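PDB 6KR6: protein piwi from Drosophila melanogaster, which binds piRNAs of 24 to 30 nucleotides and, as an argonaute-family protein, represses transposable elements through them. Local coordinates for residues 436-441 and 561-566; 599-604 and 634-639. All coordinates share one frame; numbering follows the deposited sequence.

Contact 1: 436-441 and 561-566. With ZN (zinc ion), chain O.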
loop_
_atom_site.group_PDB
_atom_site.type_symbol
_atom_site.label_atom_id
_atom_site.label_comp_id
_atom_site.label_asym_id
_atom_site.label_seq_id
_atom_site.Cartn_x
_atom_site.Cartn_y
_atom_site.Cartn_z
ATOM N N THR A 436 30.100 -13.895 2.689
ATOM C CA THR A 436 31.132 -13.195 1.935
ATOM C C THR A 436 31.722 -12.101 2.811
ATOM O O THR A 436 30.990 -11.245 3.319
ATOM C CB THR A 436 30.568 -12.603 0.640
ATOM O OG1 THR A 436 29.743 -13.574 -0.009
ATOM C CG2 THR A 436 31.694 -12.212 -0.298
ATOM N N THR A 437 33.040 -12.135 2.986
ATOM C CA THR A 437 33.762 -11.164 3.780
ATOM C C THR A 437 34.987 -10.698 3.012
ATOM O O THR A 437 35.690 -11.519 2.414
ATOM C CB THR A 437 34.195 -11.760 5.129
ATOM O OG1 THR A 437 33.071 -12.389 5.758
ATOM C CG2 THR A 437 34.738 -10.676 6.047
ATOM N N PRO A 438 35.245 -9.394 2.977
ATOM C CA PRO A 438 36.468 -8.913 2.324
ATOM C C PRO A 438 37.700 -9.504 2.992
ATOM O O PRO A 438 37.854 -9.438 4.214
ATOM C CB PRO A 438 36.398 -7.390 2.507
ATOM C CG PRO A 438 35.441 -7.181 3.640
ATOM C CD PRO A 438 34.444 -8.288 3.526
ATOM N N SER A 439 38.570 -10.111 2.179
ATOM C CA SER A 439 39.841 -10.597 2.705
ATOM C C SER A 439 40.654 -9.457 3.299
ATOM O O SER A 439 41.374 -9.649 4.286
ATOM C CB SER A 439 40.626 -11.306 1.603
ATOM O OG SER A 439 40.826 -10.446 0.494
ATOM N N ASP A 440 40.539 -8.262 2.716
ATOM C CA ASP A 440 41.142 -7.074 3.306
ATOM C C ASP A 440 40.570 -6.784 4.686
ATOM O O ASP A 440 41.295 -6.326 5.574
ATOM C CB ASP A 440 40.915 -5.873 2.387
ATOM C CG ASP A 440 42.182 -5.085 2.113
ATOM O OD1 ASP A 440 43.064 -5.030 2.994
ATOM O OD2 ASP A 440 42.293 -4.510 1.010
ATOM N N GLY A 441 39.279 -7.051 4.882
ATOM C CA GLY A 441 38.622 -6.668 6.112
ATOM C C GLY A 441 38.357 -5.170 6.116
ATOM O O GLY A 441 38.375 -4.499 5.082
ATOM N N LEU A 561 29.902 -2.462 2.663
ATOM C CA LEU A 561 31.092 -2.719 1.863
ATOM C C LEU A 561 30.784 -3.452 0.565
ATOM O O LEU A 561 31.641 -3.496 -0.322
ATOM C CB LEU A 561 32.109 -3.525 2.669
ATOM C CG LEU A 561 32.626 -2.882 3.953
ATOM C CD1 LEU A 561 33.920 -3.553 4.357
ATOM C CD2 LEU A 561 32.822 -1.383 3.781
ATOM N N GLY A 562 29.593 -4.030 0.435
ATOM C CA GLY A 562 29.228 -4.721 -0.786
ATOM C C GLY A 562 29.519 -6.206 -0.752
ATOM O O GLY A 562 29.917 -6.791 -1.764
ATOM N N TYR A 563 29.323 -6.827 0.405
ATOM C CA TYR A 563 29.545 -8.252 0.584
ATOM C C TYR A 563 28.284 -8.897 1.145
ATOM O O TYR A 563 27.356 -8.220 1.593
ATOM C CB TYR A 563 30.760 -8.507 1.487
ATOM C CG TYR A 563 32.062 -8.075 0.844
ATOM C CD1 TYR A 563 32.481 -6.751 0.895
ATOM C CD2 TYR A 563 32.863 -8.988 0.170
ATOM C CE1 TYR A 563 33.662 -6.353 0.300
ATOM C CE2 TYR A 563 34.046 -8.599 -0.428
ATOM C CZ TYR A 563 34.440 -7.281 -0.360
ATOM O OH TYR A 563 35.618 -6.889 -0.952
ATOM N N THR A 564 28.263 -10.228 1.117
ATOM C CA THR A 564 27.038 -10.988 1.325
ATOM C C THR A 564 27.058 -11.679 2.681
ATOM O O THR A 564 27.926 -12.533 2.918
ATOM C CB THR A 564 26.868 -12.011 0.206
ATOM O OG1 THR A 564 27.070 -11.369 -1.059
ATOM C CG2 THR A 564 25.483 -12.604 0.236
ATOM N N PRO A 565 26.138 -11.351 3.593
ATOM C CA PRO A 565 26.130 -12.047 4.892
ATOM C C PRO A 565 25.604 -13.468 4.812
ATOM O O PRO A 565 26.130 -14.353 5.498
ATOM C CB PRO A 565 25.228 -11.158 5.762
ATOM C CG PRO A 565 25.174 -9.849 5.058
ATOM C CD PRO A 565 25.266 -10.168 3.602
ATOM N N TRP A 566 24.569 -13.715 4.012
ATOM C CA TRP A 566 24.017 -15.055 3.870
ATOM C C TRP A 566 23.344 -15.172 2.507
ATOM O O TRP A 566 23.268 -14.206 1.743
ATOM C CB TRP A 566 23.052 -15.381 5.018
ATOM C CG TRP A 566 21.808 -14.532 5.076
ATOM C CD1 TRP A 566 20.692 -14.655 4.297
ATOM C CD2 TRP A 566 21.542 -13.453 5.982
ATOM N NE1 TRP A 566 19.758 -13.714 4.651
ATOM C CE2 TRP A 566 20.255 -12.963 5.684
ATOM C CE3 TRP A 566 22.271 -12.847 7.011
ATOM C CZ2 TRP A 566 19.681 -11.900 6.374
ATOM C CZ3 TRP A 566 21.699 -11.792 7.695
ATOM C CH2 TRP A 566 20.418 -11.330 7.374
HETATM ZN ZN ZN O . 42.727 -3.145 2.382
#

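Contact 2: 599-604 and 634-639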
loop_
_atom_site.group_PDB
_atom_site.type_symbol
_atom_site.label_atom_id
_atom_site.label_comp_id
_atom_site.label_asym_id
_atom_site.label_seq_id
_atom_site.Cartn_x
_atom_site.Cartn_y
_atom_site.Cartn_z
ATOM N N SER A 599 19.494 -8.262 -8.776
ATOM C CA SER A 599 20.443 -9.300 -8.409
ATOM C C SER A 599 21.247 -9.732 -9.632
ATOM O O SER A 599 20.924 -9.395 -10.774
ATOM C CB SER A 599 19.723 -10.500 -7.798
ATOM O OG SER A 599 19.285 -11.400 -8.803
ATOM N N MET A 600 22.315 -10.498 -9.384
ATOM C CA MET A 600 23.266 -10.887 -10.426
ATOM C C MET A 600 23.577 -12.377 -10.301
ATOM O O MET A 600 24.689 -12.756 -9.927
ATOM C CB MET A 600 24.547 -10.053 -10.344
ATOM C CG MET A 600 24.319 -8.560 -10.376
ATOM S SD MET A 600 25.309 -7.761 -11.648
ATOM C CE MET A 600 24.186 -6.464 -12.149
ATOM N N ASP A 601 22.595 -13.215 -10.632
ATOM C CA ASP A 601 22.765 -14.668 -10.644
ATOM C C ASP A 601 23.317 -15.147 -9.298
ATOM O O ASP A 601 24.497 -15.471 -9.146
ATOM C CB ASP A 601 23.674 -15.089 -11.804
ATOM C CG ASP A 601 23.591 -16.573 -12.111
ATOM O OD1 ASP A 601 22.816 -17.284 -11.437
ATOM O OD2 ASP A 601 24.297 -17.027 -13.038
ATOM N N LEU A 602 22.409 -15.162 -8.319
ATOM C CA LEU A 602 22.789 -15.291 -6.916
ATOM C C LEU A 602 23.531 -16.587 -6.612
ATOM O O LEU A 602 24.251 -16.655 -5.610
ATOM C CB LEU A 602 21.548 -15.172 -6.034
ATOM C CG LEU A 602 20.818 -13.834 -6.173
ATOM C CD1 LEU A 602 19.529 -13.834 -5.372
ATOM C CD2 LEU A 602 21.725 -12.694 -5.738
ATOM N N GLN A 603 23.387 -17.615 -7.451
ATOM C CA GLN A 603 24.088 -18.865 -7.184
ATOM C C GLN A 603 25.581 -18.764 -7.467
ATOM O O GLN A 603 26.344 -19.612 -6.992
ATOM C CB GLN A 603 23.470 -20.007 -7.993
ATOM C CG GLN A 603 23.546 -19.848 -9.501
ATOM C CD GLN A 603 22.944 -21.035 -10.236
ATOM O OE1 GLN A 603 23.154 -21.209 -11.436
ATOM N NE2 GLN A 603 22.188 -21.854 -9.513
ATOM N N GLN A 604 26.018 -17.750 -8.216
ATOM C CA GLN A 604 27.437 -17.526 -8.475
ATOM C C GLN A 604 27.909 -16.215 -7.856
ATOM O O GLN A 604 28.718 -16.228 -6.923
ATOM C CB GLN A 604 27.724 -17.541 -9.978
ATOM C CG GLN A 604 27.715 -18.914 -10.620
ATOM C CD GLN A 604 28.302 -18.889 -12.017
ATOM O OE1 GLN A 604 28.926 -17.908 -12.420
ATOM N NE2 GLN A 604 28.105 -19.969 -12.765
ATOM N N ARG A 634 23.360 -4.049 -18.363
ATOM C CA ARG A 634 24.738 -3.802 -18.777
ATOM C C ARG A 634 25.720 -4.229 -17.696
ATOM O O ARG A 634 26.740 -4.865 -17.989
ATOM C CB ARG A 634 24.923 -2.324 -19.122
ATOM N N GLN A 635 25.431 -3.889 -16.437
ATOM C CA GLN A 635 26.288 -4.330 -15.340
ATOM C C GLN A 635 26.307 -5.850 -15.240
ATOM O O GLN A 635 27.358 -6.454 -14.986
ATOM C CB GLN A 635 25.816 -3.712 -14.024
ATOM C CG GLN A 635 26.674 -4.067 -12.817
ATOM C CD GLN A 635 27.947 -3.255 -12.744
ATOM O OE1 GLN A 635 28.084 -2.230 -13.410
ATOM N NE2 GLN A 635 28.892 -3.708 -11.927
ATOM N N TYR A 636 25.151 -6.487 -15.450
ATOM C CA TYR A 636 25.089 -7.943 -15.387
ATOM C C TYR A 636 25.976 -8.581 -16.447
ATOM O O TYR A 636 26.696 -9.545 -16.164
ATOM C CB TYR A 636 23.643 -8.418 -15.543
ATOM C CG TYR A 636 23.443 -9.906 -15.330
ATOM C CD1 TYR A 636 23.661 -10.811 -16.358
ATOM C CD2 TYR A 636 23.025 -10.403 -14.101
ATOM C CE1 TYR A 636 23.475 -12.166 -16.172
ATOM C CE2 TYR A 636 22.836 -11.760 -13.907
ATOM C CZ TYR A 636 23.062 -12.636 -14.947
ATOM O OH TYR A 636 22.879 -13.987 -14.767
ATOM N N GLN A 637 25.937 -8.063 -17.677
ATOM C CA GLN A 637 26.768 -8.660 -18.720
ATOM C C GLN A 637 28.236 -8.292 -18.545
ATOM O O GLN A 637 29.115 -9.055 -18.959
ATOM C CB GLN A 637 26.269 -8.259 -20.110
ATOM C CG GLN A 637 26.691 -6.883 -20.584
ATOM C CD GLN A 637 26.248 -6.611 -22.008
ATOM O OE1 GLN A 637 25.617 -7.455 -22.643
ATOM N NE2 GLN A 637 26.575 -5.428 -22.516
ATOM N N HIS A 638 28.529 -7.145 -17.927
ATOM C CA HIS A 638 29.918 -6.805 -17.640
ATOM C C HIS A 638 30.491 -7.652 -16.512
ATOM O O HIS A 638 31.715 -7.809 -16.430
ATOM C CB HIS A 638 30.039 -5.320 -17.294
ATOM C CG HIS A 638 31.452 -4.836 -17.193
ATOM N ND1 HIS A 638 32.200 -4.484 -18.295
ATOM C CD2 HIS A 638 32.256 -4.651 -16.119
ATOM C CE1 HIS A 638 33.403 -4.100 -17.906
ATOM N NE2 HIS A 638 33.463 -4.192 -16.589
ATOM N N GLU A 639 29.639 -8.192 -15.641
ATOM C CA GLU A 639 30.099 -9.073 -14.573
ATOM C C GLU A 639 30.038 -10.554 -14.926
ATOM O O GLU A 639 30.744 -11.348 -14.297
ATOM C CB GLU A 639 29.283 -8.838 -13.298
ATOM C CG GLU A 639 29.470 -7.462 -12.697
ATOM C CD GLU A 639 29.037 -7.403 -11.251
ATOM O OE1 GLU A 639 29.141 -8.438 -10.556
ATOM O OE2 GLU A 639 28.590 -6.325 -10.810
#

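Contact 1: 436-441 and 561-566
Pro438 lies over one face of the Tyr563 ring in a CH-pi contact: CD of Pro438 stands 3.5 Å from the centroid of the Tyr563 ring and 10° off its normal, hence over the centre. Further out along the ring, Pro438 CB comes to 3.5 Å from Tyr563 CZ, and the proline covers the phenol from CG to the hydroxyl end. Beside it, Leu561 CD1 touches Pro438 CG at 4.0 Å. Thr436 meets the same ring at its edge, its CG2 in the ring plane and 3.5 Å from Tyr563 CD2. With CG2 of Thr436 anti to the backbone N (chi1 -45° for OG1), the methyl takes that place while OG1 turns to Thr564, 3.3 Å from Thr564 CB. One backbone bond joins the segments, Thr436 N to Thr564 O, 2.6 Å and fairly straight at 160°; a backbone bond between Leu435 and Pro565 continues it.

What presents Tyr563 is the end of helix 546-560: Gly562, at positive phi, closes it in a Schellman motif. Asn558 ND2 hydrogen-bonds to Thr436 O, and the hydroxyl of Thr564 is held by Ser606 O. A zinc ion is modelled at both carboxylate oxygens of Asp440, though its detailed geometry is doubtful; Asp443 OD1 binds the same zinc, and Lys504 lies at the site.

The loop leading into strand 446-450 of the four-stranded parallel sheet, consistent with an argonaute MID domain, is thus held to the end of helix 546-560 by an apolar proline-tyrosine face flanked by backbone bonds and the Asn558 bond.

Contact 2: 599-604 and 634-639
Met600 and Tyr636 form a Met-aromatic contact inside the RNase H-like Piwi domain, where the end of strand 592-599 turns into the short helix 601-605 and meets helix 625-640. The sulfur sits obliquely to the ring: Met600 SD is 5.4 Å from the centroid of the Tyr636 ring and 61° off its normal.

Apolar contacts belong chiefly to the methionine methyl. Met600 CE lies 3.5 Å from Gln635 CG and 4.0 Å from Tyr636 CB, reaching the helix surface between two consecutive residues. The bends at chi2 and chi3 of Met600 carry its end nearer the helix than the start of the side chain suggests. Phe609 of strand 608-614 packs against both Met600 and Gln635.

Around the rim of the tyrosine, the other segment keeps near the ring plane. Met600 CA and Asp601 N approach Tyr636 CE2, the latter at 3.6 Å, and Asp601 CB is 3.3 Å from Tyr636 OH. CG of Tyr636 is anti to the backbone N (chi1 -173°), and the ring edge meets residues 599-601. His640 stacks on the ring, and Pro644 also touches this side chain.

Between the two segments themselves there are no polar links, but weak hydrogen bonds from His640 NE2 to Met600 O and from Asn605 ND2 to Glu639 OE1 join their surroundings. Lys805 makes a salt bridge with Glu639 OE2, and that same oxygen accepts a hydrogen bond from Gln635 NE2, so two donors converge on it; the nearby positive charge would be expected to favour the carboxylate form. The Gln635 NE2 to Glu639 OE2 bond is 2.9 Å long, nearly straight at 166°, and uses the anti lone pair of the oxygen, with Met600 SD 3.7 Å from Glu639 OE2.

How the contacts relate
Contact 1 closes before contact 2 opens along the chain, and their centres are about 17 Å apart, on the same side of the chain's centre. Nearest atoms are about 7 Å from each other, so the two do not touch. Segment 436-441 precedes strand 446-450, and segment 561-566 runs from helix 546-560 to strand 567-568; contact 2 comes later, at strand 592-599 and helix 625-640. Ser606, just after helix 601-605, lies between them, its O accepting from Thr564 OG1. Contact 1 ties the entry loop of the MID-like sheet to the Piwi region, while contact 2 lies within the RNase H-like fold.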